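Local coordinates for Peptide/nickel transport system substrate-binding protein (Listeria monocytogenes serotype 1/2a, PDB 5KZT), which binds peptides in a cleft between its lobes and probably delivers them to a membrane transporter for uptake, at residues N412-D417 / G443-M448; F371-T376 / F420-W425; S30-D35 / P107-T112; F277-A282 / M448-K453; E21-P26 / V404-R409. One frame throughout, in Å; residues are numbered along the deposited sequence.

Interaction 1: residues N412-D417 / G443-M448; sequences NDQNQD and GAQNRM
Q416 and R447 bring the two backbones nearest, CA to CA 5.8 Å, where helix 406-414 ends in a Schellman motif (Q416 at positive phi, its N bonded to D413 O at 3.0 Å and D417 N to N412 O at 2.9 Å) and meets the irregular segment 443-448. R447 folds over that helix end: CB lies 3.3 Å from D413 O, and CG, turned anti to the carbonyl carbon (chi1 -53°), lies 3.9 Å from D413 OD2. The bend at chi2 puts CD against Q414 O, and the same oxygen lies over one face of the guanidinium. Q414 OE1 is 2.9 Å from R447 NH2, with the amide and guanidinium planes 79° apart. Q414 NE2 donates to A444 O (3.2 Å), and R447 NE reaches the same oxygen from the opposite face of its plane, at 2.9 Å. Q416 lays CG against R447 O and sends NE2 on to S449 and N278. D413 OD2 faces a water that also accepts from Q414 NE2, whereas D413 OD1 forms a salt bridge with K276; Q445 NE2 turns to D34. Of the two N-H donors gripping A444 O, Q414 NE2 ties it to the helix end and R447 NE braces segment 443-448 internally; the arginine charge probably offsets the carbonyl oxygens gathered there.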
# COMPACT_ATOMS: atom_id res chain seq x y z
N ASN A 412 -8.22 -7.77 -11.09
CA ASN A 412 -7.77 -9.04 -11.68
C ASN A 412 -6.91 -9.82 -10.68
O ASN A 412 -6.95 -11.05 -10.65
CB ASN A 412 -7.00 -8.82 -12.98
CG ASN A 412 -7.83 -8.21 -14.08
OD1 ASN A 412 -9.05 -8.06 -13.94
ND2 ASN A 412 -7.17 -7.79 -15.16
N ASP A 413 -6.12 -9.10 -9.88
CA ASP A 413 -5.32 -9.72 -8.82
C ASP A 413 -6.24 -10.42 -7.81
O ASP A 413 -6.08 -11.63 -7.58
CB ASP A 413 -4.42 -8.68 -8.13
CG ASP A 413 -3.54 -9.30 -7.07
OD1 ASP A 413 -2.62 -10.07 -7.45
OD2 ASP A 413 -3.76 -9.01 -5.85
N GLN A 414 -7.22 -9.70 -7.28
CA GLN A 414 -8.19 -10.30 -6.33
C GLN A 414 -8.90 -11.52 -6.92
O GLN A 414 -9.14 -12.49 -6.19
CB GLN A 414 -9.26 -9.29 -5.88
CG GLN A 414 -8.78 -8.16 -4.97
CD GLN A 414 -8.21 -8.68 -3.65
OE1 GLN A 414 -8.89 -9.44 -2.94
NE2 GLN A 414 -6.95 -8.33 -3.35
N ASN A 415 -9.23 -11.46 -8.21
CA ASN A 415 -9.92 -12.55 -8.92
C ASN A 415 -9.01 -13.69 -9.38
O ASN A 415 -9.50 -14.70 -9.90
CB ASN A 415 -10.66 -12.00 -10.15
CG ASN A 415 -11.80 -11.05 -9.80
OD1 ASN A 415 -12.34 -11.08 -8.69
ND2 ASN A 415 -12.19 -10.22 -10.76
N GLN A 416 -7.69 -13.56 -9.19
CA GLN A 416 -6.71 -14.48 -9.76
C GLN A 416 -6.81 -14.66 -11.27
O GLN A 416 -6.53 -15.72 -11.81
CB GLN A 416 -6.72 -15.82 -9.02
CG GLN A 416 -5.83 -15.76 -7.80
CD GLN A 416 -5.84 -17.00 -6.99
OE1 GLN A 416 -6.57 -17.11 -6.02
NE2 GLN A 416 -4.99 -17.95 -7.34
N ASP A 417 -7.18 -13.58 -11.95
CA ASP A 417 -7.38 -13.61 -13.38
C ASP A 417 -6.16 -12.97 -14.01
O ASP A 417 -6.23 -11.90 -14.60
CB ASP A 417 -8.69 -12.89 -13.70
CG ASP A 417 -9.23 -13.20 -15.07
OD1 ASP A 417 -9.06 -14.35 -15.57
OD2 ASP A 417 -9.86 -12.29 -15.66
N GLY A 443 -4.40 -15.85 2.08
CA GLY A 443 -4.43 -14.47 2.52
C GLY A 443 -5.03 -13.58 1.44
O GLY A 443 -4.85 -13.82 0.23
N ALA A 444 -5.73 -12.53 1.86
CA ALA A 444 -6.42 -11.65 0.89
C ALA A 444 -5.48 -10.89 -0.05
O ALA A 444 -5.93 -10.45 -1.12
CB ALA A 444 -7.33 -10.67 1.62
N GLN A 445 -4.22 -10.71 0.34
CA GLN A 445 -3.17 -10.17 -0.53
C GLN A 445 -2.20 -11.19 -1.13
O GLN A 445 -1.19 -10.81 -1.71
CB GLN A 445 -2.39 -9.08 0.23
CG GLN A 445 -3.20 -7.83 0.56
CD GLN A 445 -3.73 -7.11 -0.67
OE1 GLN A 445 -3.22 -7.27 -1.79
NE2 GLN A 445 -4.75 -6.32 -0.49
N ASN A 446 -2.52 -12.48 -1.01
CA ASN A 446 -1.72 -13.56 -1.59
C ASN A 446 -2.14 -13.66 -3.06
O ASN A 446 -1.42 -13.17 -3.93
CB ASN A 446 -1.93 -14.86 -0.80
CG ASN A 446 -1.16 -16.05 -1.36
OD1 ASN A 446 -1.02 -16.24 -2.57
ND2 ASN A 446 -0.70 -16.89 -0.46
N ARG A 447 -3.31 -14.26 -3.32
CA ARG A 447 -3.91 -14.31 -4.66
C ARG A 447 -3.01 -14.96 -5.72
O ARG A 447 -3.02 -14.58 -6.88
CB ARG A 447 -4.34 -12.91 -5.12
CG ARG A 447 -5.23 -12.17 -4.15
CD ARG A 447 -6.56 -12.88 -3.95
NE ARG A 447 -7.37 -12.19 -2.95
CZ ARG A 447 -8.49 -12.65 -2.39
NH1 ARG A 447 -9.00 -13.85 -2.72
NH2 ARG A 447 -9.11 -11.90 -1.47
N MET A 448 -2.21 -15.92 -5.28
CA MET A 448 -1.35 -16.67 -6.16
C MET A 448 -1.59 -18.16 -6.02
O MET A 448 -0.98 -18.93 -6.75
CB MET A 448 0.10 -16.36 -5.79
CG MET A 448 0.51 -14.94 -6.10
SD MET A 448 2.25 -14.66 -5.79
CE MET A 448 2.49 -15.25 -4.12
O HOH W 1 -5.07 -7.21 -4.55
O HOH W 2 -1.41 -8.19 -3.76

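Interaction 2: residues F371-T376 / F420-W425; sequences FTSDDT and FSMSGW
F371 sets its edge against the face of F420, a T-shaped pair with centroids 4.8 Å apart and planes at 61°. CD1 of F371 stands over the centre of the F420 ring, 3.5 Å above its plane, while CZ reaches on to M422 CB (3.8 Å). In F420, chi1 of 69° sets CG between the backbone N and the carbonyl carbon, 3.9 Å from F371 CD1. I275 of strand 264-277 packs against both rings, and I386 of helix 377-393 against F371 and M422. Behind the rings run two parallel strands, F371 bridged with F420 and T372 with S421. T372 N donates to F420 O and M422 N to T372 O, both at 2.9 Å, the second nearly in line with the carbonyl. Beyond the bridges, one water joins S373 OG (2.7 Å) to M422 O, and D374 and G424 hydrogen-bond the bound peptide. The chemistry therefore changes along the strands, from a buried aromatic pair to polar groups at the ligand.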
# COMPACT_ATOMS: atom_id res chain seq x y z
N PHE A 371 1.87 -11.10 -19.07
CA PHE A 371 2.42 -10.30 -17.99
C PHE A 371 1.52 -9.08 -17.78
O PHE A 371 1.35 -8.27 -18.70
CB PHE A 371 3.84 -9.87 -18.34
CG PHE A 371 4.55 -9.17 -17.23
CD1 PHE A 371 4.79 -9.81 -16.03
CD2 PHE A 371 4.96 -7.85 -17.37
CE1 PHE A 371 5.43 -9.16 -14.98
CE2 PHE A 371 5.60 -7.18 -16.33
CZ PHE A 371 5.84 -7.84 -15.13
N THR A 372 0.95 -8.93 -16.58
CA THR A 372 0.14 -7.76 -16.26
C THR A 372 0.91 -6.66 -15.51
O THR A 372 1.57 -6.91 -14.51
CB THR A 372 -1.12 -8.14 -15.46
OG1 THR A 372 -1.93 -9.02 -16.24
CG2 THR A 372 -1.95 -6.91 -15.13
N SER A 373 0.80 -5.43 -16.02
CA SER A 373 1.27 -4.23 -15.32
C SER A 373 0.30 -3.06 -15.57
O SER A 373 -0.80 -3.25 -16.13
CB SER A 373 2.70 -3.89 -15.76
OG SER A 373 3.31 -2.97 -14.83
N ASP A 374 0.68 -1.86 -15.13
CA ASP A 374 -0.19 -0.68 -15.23
C ASP A 374 -0.10 -0.02 -16.61
O ASP A 374 0.64 -0.50 -17.47
CB ASP A 374 0.13 0.29 -14.09
CG ASP A 374 -0.19 -0.31 -12.73
OD1 ASP A 374 -1.18 -1.08 -12.62
OD2 ASP A 374 0.55 -0.04 -11.77
N ASP A 375 -0.87 1.05 -16.81
CA ASP A 375 -1.03 1.69 -18.12
C ASP A 375 -0.35 3.06 -18.24
O ASP A 375 -0.72 3.85 -19.11
CB ASP A 375 -2.53 1.78 -18.49
CG ASP A 375 -3.35 2.68 -17.54
OD1 ASP A 375 -2.86 3.12 -16.49
OD2 ASP A 375 -4.51 2.95 -17.86
N THR A 376 0.63 3.35 -17.40
CA THR A 376 1.42 4.57 -17.54
C THR A 376 2.48 4.34 -18.63
O THR A 376 2.79 3.19 -19.00
CB THR A 376 2.10 4.98 -16.22
OG1 THR A 376 2.97 3.93 -15.78
CG2 THR A 376 1.06 5.26 -15.15
N PHE A 420 1.10 -13.78 -14.47
CA PHE A 420 2.08 -13.14 -13.63
C PHE A 420 2.00 -11.64 -13.82
O PHE A 420 1.46 -11.17 -14.83
CB PHE A 420 3.50 -13.75 -13.76
CG PHE A 420 4.22 -13.51 -15.07
CD1 PHE A 420 3.60 -13.62 -16.30
CD2 PHE A 420 5.59 -13.26 -15.06
CE1 PHE A 420 4.31 -13.42 -17.48
CE2 PHE A 420 6.31 -13.07 -16.24
CZ PHE A 420 5.67 -13.16 -17.45
N SER A 421 2.50 -10.89 -12.83
CA SER A 421 2.26 -9.46 -12.80
C SER A 421 3.35 -8.72 -12.05
O SER A 421 4.10 -9.31 -11.28
CB SER A 421 0.91 -9.17 -12.13
OG SER A 421 0.95 -9.46 -10.72
N MET A 422 3.40 -7.42 -12.30
CA MET A 422 4.29 -6.51 -11.59
C MET A 422 3.45 -5.94 -10.46
O MET A 422 2.46 -5.24 -10.73
CB MET A 422 4.74 -5.39 -12.51
CG MET A 422 5.56 -4.30 -11.82
SD MET A 422 7.23 -4.88 -11.43
CE MET A 422 7.96 -4.72 -13.05
N SER A 423 3.80 -6.23 -9.23
CA SER A 423 3.07 -5.66 -8.09
C SER A 423 4.00 -4.99 -7.13
O SER A 423 5.20 -5.16 -7.20
CB SER A 423 2.27 -6.73 -7.40
OG SER A 423 1.51 -7.46 -8.37
N GLY A 424 3.44 -4.20 -6.23
CA GLY A 424 4.26 -3.55 -5.22
C GLY A 424 3.55 -3.45 -3.90
O GLY A 424 2.31 -3.37 -3.86
N TRP A 425 4.35 -3.42 -2.83
CA TRP A 425 3.82 -3.24 -1.50
C TRP A 425 4.62 -2.21 -0.77
O TRP A 425 5.85 -2.28 -0.74
CB TRP A 425 3.85 -4.56 -0.74
CG TRP A 425 3.09 -4.51 0.54
CD1 TRP A 425 3.61 -4.43 1.80
CD2 TRP A 425 1.68 -4.58 0.69
NE1 TRP A 425 2.60 -4.42 2.73
CE2 TRP A 425 1.41 -4.52 2.08
CE3 TRP A 425 0.62 -4.68 -0.22
CZ2 TRP A 425 0.10 -4.57 2.59
CZ3 TRP A 425 -0.68 -4.71 0.28
CH2 TRP A 425 -0.92 -4.67 1.68
O HOH W 3 2.59 -2.77 -12.27

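Interaction 3: residues S30-D35 / P107-T112; sequences STKADD and PNTAAT
A direct hydrogen bond, two bridging waters and a small apolar patch join T31, K32 and D34 to T109, A111 and T112, between the loop before helix 36-45 and the loop after helix 94-105. T112 OG1 donates to D34 OD2 at 2.7 Å, meeting the carboxylate on its anti side, 24° out of plane. A chi1 of 58° sets that hydroxyl between the backbone N and the carbonyl carbon of T112, where it meets D34. One water gives protons to T31 O (2.8 Å) and T112 OG1; a second accepts from T112 N (2.9 Å) and donates to K32 O (2.7 Å), so solvent completes a join that the backbones do not make directly. On the apolar side, T31 CG2 touches A111 CB at 4.0 Å, and the extended K32 chain brings CE to T109 CG2, 3.8 Å away. D34 also receives Q445 NE2 on OD2 and hydrogen-bonds the bound peptide through its backbone. Around the contact, T31 and K32 lean on A104 and R103 of helix 94-105, T112 touches Q414 of helix 406-414, and D35 caps the start of helix 36-45.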
# COMPACT_ATOMS: atom_id res chain seq x y z
N SER A 30 -12.89 3.75 3.34
CA SER A 30 -11.78 3.59 4.29
C SER A 30 -11.65 2.16 4.83
O SER A 30 -10.56 1.77 5.23
CB SER A 30 -11.84 4.59 5.45
OG SER A 30 -13.06 4.50 6.17
N THR A 31 -12.74 1.40 4.84
CA THR A 31 -12.66 0.00 5.24
C THR A 31 -12.07 -0.90 4.16
O THR A 31 -11.27 -1.78 4.46
CB THR A 31 -14.05 -0.54 5.63
OG1 THR A 31 -14.63 0.32 6.61
CG2 THR A 31 -13.93 -1.95 6.20
N LYS A 32 -12.48 -0.69 2.91
CA LYS A 32 -12.20 -1.61 1.83
C LYS A 32 -10.94 -1.25 1.03
O LYS A 32 -10.32 -2.15 0.44
CB LYS A 32 -13.40 -1.72 0.89
CG LYS A 32 -14.65 -2.26 1.53
CD LYS A 32 -15.76 -2.42 0.50
CE LYS A 32 -17.03 -2.86 1.16
NZ LYS A 32 -18.14 -2.93 0.19
N ALA A 33 -10.58 0.04 0.98
CA ALA A 33 -9.40 0.50 0.25
C ALA A 33 -8.14 -0.20 0.73
O ALA A 33 -7.90 -0.32 1.95
CB ALA A 33 -9.23 2.01 0.36
N ASP A 34 -7.34 -0.67 -0.22
CA ASP A 34 -6.04 -1.28 0.09
C ASP A 34 -4.90 -0.82 -0.81
O ASP A 34 -3.83 -1.43 -0.81
CB ASP A 34 -6.15 -2.82 0.05
CG ASP A 34 -6.48 -3.37 -1.32
OD1 ASP A 34 -6.40 -2.66 -2.36
OD2 ASP A 34 -6.84 -4.57 -1.35
N ASP A 35 -5.09 0.29 -1.49
CA ASP A 35 -4.11 0.78 -2.45
C ASP A 35 -3.59 2.15 -2.08
O ASP A 35 -4.25 2.92 -1.37
CB ASP A 35 -4.74 0.85 -3.82
CG ASP A 35 -5.72 1.96 -3.92
OD1 ASP A 35 -6.88 1.78 -3.47
OD2 ASP A 35 -5.32 3.05 -4.40
N PRO A 107 -17.50 -10.76 7.70
CA PRO A 107 -17.31 -11.45 6.41
C PRO A 107 -18.10 -10.89 5.23
O PRO A 107 -17.59 -10.87 4.09
CB PRO A 107 -17.72 -12.89 6.72
CG PRO A 107 -17.41 -13.04 8.16
CD PRO A 107 -17.76 -11.72 8.79
N ASN A 108 -19.32 -10.43 5.48
CA ASN A 108 -20.14 -9.76 4.45
C ASN A 108 -19.39 -8.63 3.72
O ASN A 108 -19.54 -8.43 2.52
CB ASN A 108 -21.43 -9.22 5.13
CG ASN A 108 -22.60 -9.08 4.19
OD1 ASN A 108 -23.24 -8.03 4.14
ND2 ASN A 108 -22.93 -10.14 3.48
N THR A 109 -18.55 -7.90 4.44
CA THR A 109 -17.79 -6.82 3.87
C THR A 109 -16.65 -7.28 2.97
O THR A 109 -16.31 -6.59 2.02
CB THR A 109 -17.18 -5.96 4.99
OG1 THR A 109 -18.21 -5.62 5.92
CG2 THR A 109 -16.54 -4.69 4.45
N ALA A 110 -16.05 -8.43 3.30
CA ALA A 110 -14.93 -8.98 2.54
C ALA A 110 -13.83 -7.94 2.33
O ALA A 110 -13.31 -7.77 1.21
CB ALA A 110 -15.42 -9.52 1.19
N ALA A 111 -13.49 -7.24 3.41
CA ALA A 111 -12.46 -6.21 3.37
C ALA A 111 -11.12 -6.90 3.35
O ALA A 111 -10.85 -7.73 4.22
CB ALA A 111 -12.55 -5.32 4.59
N THR A 112 -10.27 -6.55 2.38
CA THR A 112 -9.00 -7.25 2.25
C THR A 112 -8.09 -7.05 3.45
O THR A 112 -7.27 -7.92 3.73
CB THR A 112 -8.22 -6.86 0.98
OG1 THR A 112 -7.98 -5.45 0.98
CG2 THR A 112 -8.97 -7.28 -0.27
O HOH W 4 -9.52 -3.52 3.11
O HOH W 5 -11.34 -4.69 0.41

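Interaction 4: residues F277-A282 / M448-K453; sequences FNQKRA and MSYSNK
F277, at the end of strand 264-277, presents its carbonyl to M448: CB of M448 lies 3.5 Å from F277 O, and SD is 3.6 Å from F277 N. The F277 ring packs instead on R294 and I297 of helix 291-299. N278 comes closest by backbone, CA to CA 4.1 Å from M448. Its OD1 accepts from K280 N at 3.2 Å, closing an Asx turn with the donor well above the amide plane. Q279 makes the direct polar link, N donating to M448 O (2.8 Å, 159° at the hydrogen). Its CG, anti to the carbonyl carbon (chi1 -54°), sits 3.3 Å from M448 O. Extended beyond CG, the chain lies beside Y450, pointing the same way, and NE2 stops 4.0 Å from CD1 at the ring edge. K280 lays CB against S449 OG (3.6 Å). A single backbone bond thus holds the segments together, while N278 ND2, S449 OG and Y450 OH spend their bonds on Y418, Q416 and D488, leaving mainly van der Waals contact between the side chains here.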
# COMPACT_ATOMS: atom_id res chain seq x y z
N PHE A 277 3.65 -14.64 -9.13
CA PHE A 277 3.45 -15.84 -9.95
C PHE A 277 2.14 -16.50 -9.57
O PHE A 277 2.07 -17.21 -8.55
CB PHE A 277 4.59 -16.82 -9.68
CG PHE A 277 5.95 -16.31 -10.12
CD1 PHE A 277 6.21 -16.08 -11.47
CD2 PHE A 277 6.97 -16.11 -9.20
CE1 PHE A 277 7.46 -15.63 -11.88
CE2 PHE A 277 8.23 -15.66 -9.62
CZ PHE A 277 8.47 -15.42 -10.95
N ASN A 278 1.09 -16.30 -10.36
CA ASN A 278 -0.19 -16.94 -10.08
C ASN A 278 -0.12 -18.41 -10.47
O ASN A 278 0.09 -18.74 -11.64
CB ASN A 278 -1.36 -16.29 -10.81
CG ASN A 278 -2.70 -16.84 -10.39
OD1 ASN A 278 -2.83 -17.47 -9.33
ND2 ASN A 278 -3.72 -16.64 -11.23
N GLN A 279 -0.34 -19.26 -9.49
CA GLN A 279 -0.27 -20.71 -9.69
C GLN A 279 -1.57 -21.36 -10.14
O GLN A 279 -1.56 -22.53 -10.54
CB GLN A 279 0.23 -21.38 -8.42
CG GLN A 279 1.54 -20.79 -7.93
CD GLN A 279 2.22 -21.63 -6.88
OE1 GLN A 279 2.00 -22.84 -6.79
NE2 GLN A 279 3.09 -21.00 -6.10
N LYS A 280 -2.68 -20.63 -10.07
CA LYS A 280 -3.99 -21.19 -10.43
C LYS A 280 -4.91 -20.10 -10.95
O LYS A 280 -5.13 -19.10 -10.27
CB LYS A 280 -4.64 -21.85 -9.22
CG LYS A 280 -5.99 -22.49 -9.52
CD LYS A 280 -6.43 -23.41 -8.40
CE LYS A 280 -5.68 -24.73 -8.41
NZ LYS A 280 -6.45 -25.76 -7.64
N ARG A 281 -5.47 -20.33 -12.13
CA ARG A 281 -6.31 -19.34 -12.79
C ARG A 281 -7.55 -20.05 -13.32
O ARG A 281 -7.45 -21.11 -13.95
CB ARG A 281 -5.52 -18.71 -13.92
CG ARG A 281 -6.29 -17.71 -14.74
CD ARG A 281 -5.42 -17.05 -15.78
NE ARG A 281 -6.17 -15.94 -16.35
CZ ARG A 281 -5.68 -15.00 -17.14
NH1 ARG A 281 -4.40 -15.01 -17.48
NH2 ARG A 281 -6.48 -14.05 -17.58
N ALA A 282 -8.72 -19.49 -13.03
CA ALA A 282 -9.99 -20.10 -13.40
C ALA A 282 -10.10 -21.58 -12.97
O ALA A 282 -10.68 -22.40 -13.69
CB ALA A 282 -10.21 -19.93 -14.90
N MET A 448 -2.21 -15.92 -5.28
CA MET A 448 -1.35 -16.67 -6.16
C MET A 448 -1.59 -18.16 -6.02
O MET A 448 -0.98 -18.93 -6.75
CB MET A 448 0.10 -16.36 -5.79
CG MET A 448 0.51 -14.94 -6.10
SD MET A 448 2.25 -14.66 -5.79
CE MET A 448 2.49 -15.25 -4.12
N SER A 449 -2.49 -18.56 -5.11
CA SER A 449 -2.58 -19.95 -4.64
C SER A 449 -1.22 -20.49 -4.18
O SER A 449 -0.88 -21.65 -4.40
CB SER A 449 -3.25 -20.86 -5.68
OG SER A 449 -4.58 -20.44 -5.92
N TYR A 450 -0.44 -19.61 -3.54
CA TYR A 450 0.80 -20.01 -2.91
C TYR A 450 0.46 -20.45 -1.50
O TYR A 450 -0.18 -19.71 -0.75
CB TYR A 450 1.81 -18.87 -2.87
CG TYR A 450 2.99 -19.18 -1.96
CD1 TYR A 450 3.92 -20.15 -2.30
CD2 TYR A 450 3.14 -18.50 -0.75
CE1 TYR A 450 4.98 -20.43 -1.47
CE2 TYR A 450 4.20 -18.78 0.09
CZ TYR A 450 5.11 -19.74 -0.26
OH TYR A 450 6.16 -20.01 0.59
N SER A 451 0.92 -21.64 -1.14
CA SER A 451 0.65 -22.21 0.18
C SER A 451 1.84 -23.01 0.63
O SER A 451 2.17 -24.03 0.02
CB SER A 451 -0.58 -23.12 0.13
OG SER A 451 -0.90 -23.67 1.40
N ASN A 452 2.48 -22.54 1.70
CA ASN A 452 3.53 -23.30 2.39
C ASN A 452 3.21 -23.28 3.89
O ASN A 452 3.28 -22.24 4.53
CB ASN A 452 4.89 -22.67 2.11
CG ASN A 452 6.02 -23.41 2.80
OD1 ASN A 452 5.92 -23.72 3.97
ND2 ASN A 452 7.09 -23.73 2.06
N LYS A 453 2.86 -24.45 4.46
CA LYS A 453 2.47 -24.51 5.88
C LYS A 453 3.56 -24.14 6.87
O LYS A 453 3.25 -23.66 7.96
CB LYS A 453 1.89 -25.89 6.25
CG LYS A 453 0.60 -26.29 5.54
CD LYS A 453 -0.46 -25.19 5.40
CE LYS A 453 -1.00 -24.66 6.75
NZ LYS A 453 -1.71 -23.34 6.65

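Interaction 5: residues E21-P26 / V404-R409; sequences ESALIP and VPFKVR
A23, L24 and P26 pack on F406 and K407 in the first turn of helix 406-414, joining the segment that follows strand 16-21 to a helix N-terminus within the periplasmic-binding-protein fold of the bacterial solute-binding protein 5 family. P405 occupies the N-cap position, and R409 N bonds back to P405 O at 3.0 Å. F406 and K407 divide the contact between an apolar and a mixed half. The F406 CG is anti to its backbone N (chi1 -180°), and the ring meets its neighbours obliquely: A23 CB touches F406 CB at 3.8 Å, and P26 CG lies as far from F406 CD2. The proline ring also crosses K407, CB to CB 3.7 Å, and so touches both consecutive helix residues. K407 CG takes the position between its backbone N and carbonyl carbon (chi1 70°). Extended from there, the lysine crosses the L24 side chain at a slant, with NZ 3.7 Å from L24 CD2. Polar links between the segments run through water. One water accepts from K407 N and donates to L24 O, bringing an amide of the first helical turn into the join. On the ligand side, R409 NE pairs with D374, R409 NH2 bonds the bound peptide's backbone, and F406 packs on that backbone. At the far end of the lysine, NZ donates to a second water at 2.8 Å, and that water lies 2.7 Å from I25 O.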
# COMPACT_ATOMS: atom_id res chain seq x y z
N GLU A 21 -1.60 12.77 -9.93
CA GLU A 21 -1.62 11.38 -9.49
C GLU A 21 -1.50 10.51 -10.75
O GLU A 21 -1.88 10.95 -11.82
CB GLU A 21 -2.91 11.11 -8.73
CG GLU A 21 -3.03 9.76 -8.03
CD GLU A 21 -1.88 9.43 -7.10
OE1 GLU A 21 -2.02 9.64 -5.87
OE2 GLU A 21 -0.84 8.93 -7.59
N SER A 22 -0.97 9.29 -10.61
CA SER A 22 -0.67 8.44 -11.77
C SER A 22 -1.80 7.48 -12.18
O SER A 22 -1.66 6.75 -13.16
CB SER A 22 0.59 7.63 -11.47
OG SER A 22 0.44 6.94 -10.24
N ALA A 23 -2.91 7.48 -11.44
CA ALA A 23 -3.98 6.52 -11.63
C ALA A 23 -5.27 7.05 -11.07
O ALA A 23 -5.26 7.86 -10.13
CB ALA A 23 -3.64 5.21 -10.95
N LEU A 24 -6.38 6.58 -11.66
CA LEU A 24 -7.73 6.82 -11.14
C LEU A 24 -7.83 6.16 -9.76
O LEU A 24 -7.17 5.14 -9.50
CB LEU A 24 -8.77 6.22 -12.08
CG LEU A 24 -9.19 7.05 -13.30
CD1 LEU A 24 -8.03 7.39 -14.19
CD2 LEU A 24 -10.24 6.26 -14.07
N ILE A 25 -8.66 6.72 -8.89
CA ILE A 25 -8.85 6.18 -7.54
C ILE A 25 -9.54 4.82 -7.58
O ILE A 25 -10.65 4.72 -8.09
CB ILE A 25 -9.70 7.14 -6.67
CG1 ILE A 25 -8.99 8.48 -6.50
CG2 ILE A 25 -9.99 6.52 -5.31
CD1 ILE A 25 -9.92 9.57 -5.99
N PRO A 26 -8.90 3.76 -7.04
CA PRO A 26 -9.56 2.45 -7.06
C PRO A 26 -10.67 2.32 -6.04
O PRO A 26 -11.70 1.68 -6.33
CB PRO A 26 -8.41 1.46 -6.76
CG PRO A 26 -7.19 2.22 -7.17
CD PRO A 26 -7.49 3.59 -6.65
N VAL A 404 -2.85 -2.25 -17.91
CA VAL A 404 -4.21 -1.87 -17.58
C VAL A 404 -4.24 -0.81 -16.49
O VAL A 404 -3.23 -0.60 -15.81
CB VAL A 404 -5.03 -3.12 -17.17
CG1 VAL A 404 -5.23 -4.06 -18.36
CG2 VAL A 404 -4.38 -3.87 -16.00
N PRO A 405 -5.38 -0.12 -16.31
CA PRO A 405 -5.46 0.81 -15.19
C PRO A 405 -5.20 0.08 -13.88
O PRO A 405 -5.50 -1.12 -13.74
CB PRO A 405 -6.90 1.32 -15.25
CG PRO A 405 -7.28 1.17 -16.69
CD PRO A 405 -6.60 -0.10 -17.13
N PHE A 406 -4.60 0.81 -12.95
CA PHE A 406 -4.22 0.27 -11.67
C PHE A 406 -5.39 -0.48 -11.03
O PHE A 406 -5.25 -1.62 -10.59
CB PHE A 406 -3.77 1.46 -10.80
CG PHE A 406 -3.32 1.10 -9.42
CD1 PHE A 406 -2.53 -0.03 -9.17
CD2 PHE A 406 -3.62 1.95 -8.37
CE1 PHE A 406 -2.10 -0.32 -7.89
CE2 PHE A 406 -3.17 1.68 -7.10
CZ PHE A 406 -2.41 0.54 -6.86
N LYS A 407 -6.56 0.15 -11.01
CA LYS A 407 -7.75 -0.50 -10.42
C LYS A 407 -8.15 -1.83 -11.08
O LYS A 407 -8.59 -2.74 -10.38
CB LYS A 407 -8.93 0.46 -10.31
CG LYS A 407 -9.59 0.88 -11.60
CD LYS A 407 -10.72 1.85 -11.27
CE LYS A 407 -11.29 2.49 -12.50
NZ LYS A 407 -12.09 3.72 -12.21
N VAL A 408 -7.93 -1.95 -12.39
CA VAL A 408 -8.22 -3.18 -13.12
C VAL A 408 -7.17 -4.24 -12.75
O VAL A 408 -7.51 -5.41 -12.52
CB VAL A 408 -8.27 -2.93 -14.66
CG1 VAL A 408 -8.46 -4.24 -15.45
CG2 VAL A 408 -9.40 -1.97 -15.01
N ARG A 409 -5.90 -3.84 -12.65
CA ARG A 409 -4.87 -4.79 -12.22
C ARG A 409 -5.21 -5.37 -10.85
O ARG A 409 -5.07 -6.58 -10.60
CB ARG A 409 -3.47 -4.14 -12.18
CG ARG A 409 -2.45 -5.06 -11.55
CD ARG A 409 -1.03 -4.65 -11.84
NE ARG A 409 -0.64 -3.37 -11.24
CZ ARG A 409 -0.25 -3.19 -9.98
NH1 ARG A 409 -0.25 -4.18 -9.09
NH2 ARG A 409 0.14 -1.98 -9.59
O HOH W 6 -6.87 2.99 -11.44
O HOH W 7 -11.77 5.74 -10.36

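In the fold
Helix 406-414 connects interactions 1 and 5, whose centres lie 16 Å apart: interaction 5 uses its start and interaction 1 its end. Strand 420-425 follows that helix, and interaction 2 is joined to interaction 5 by the salt bridge D374 OD1 to R409 NE, 2.7 Å. Interactions 1 and 3 are linked at D34 OD2, which accepts from both T112 OG1 and Q445 NE2, the latter at 2.9 Å. Interactions 1 and 4, centres 9 Å apart, share M448 and meet through Q416 NE2 and S449 OG at 2.9 Å. The bound peptide is reached from interactions 1, 2, 3 and 5, with hydrogen bonds from D34, D374, G424 and R409; interaction 4 touches interaction 2 by F277 CD1 on F420 CB, 4.2 Å.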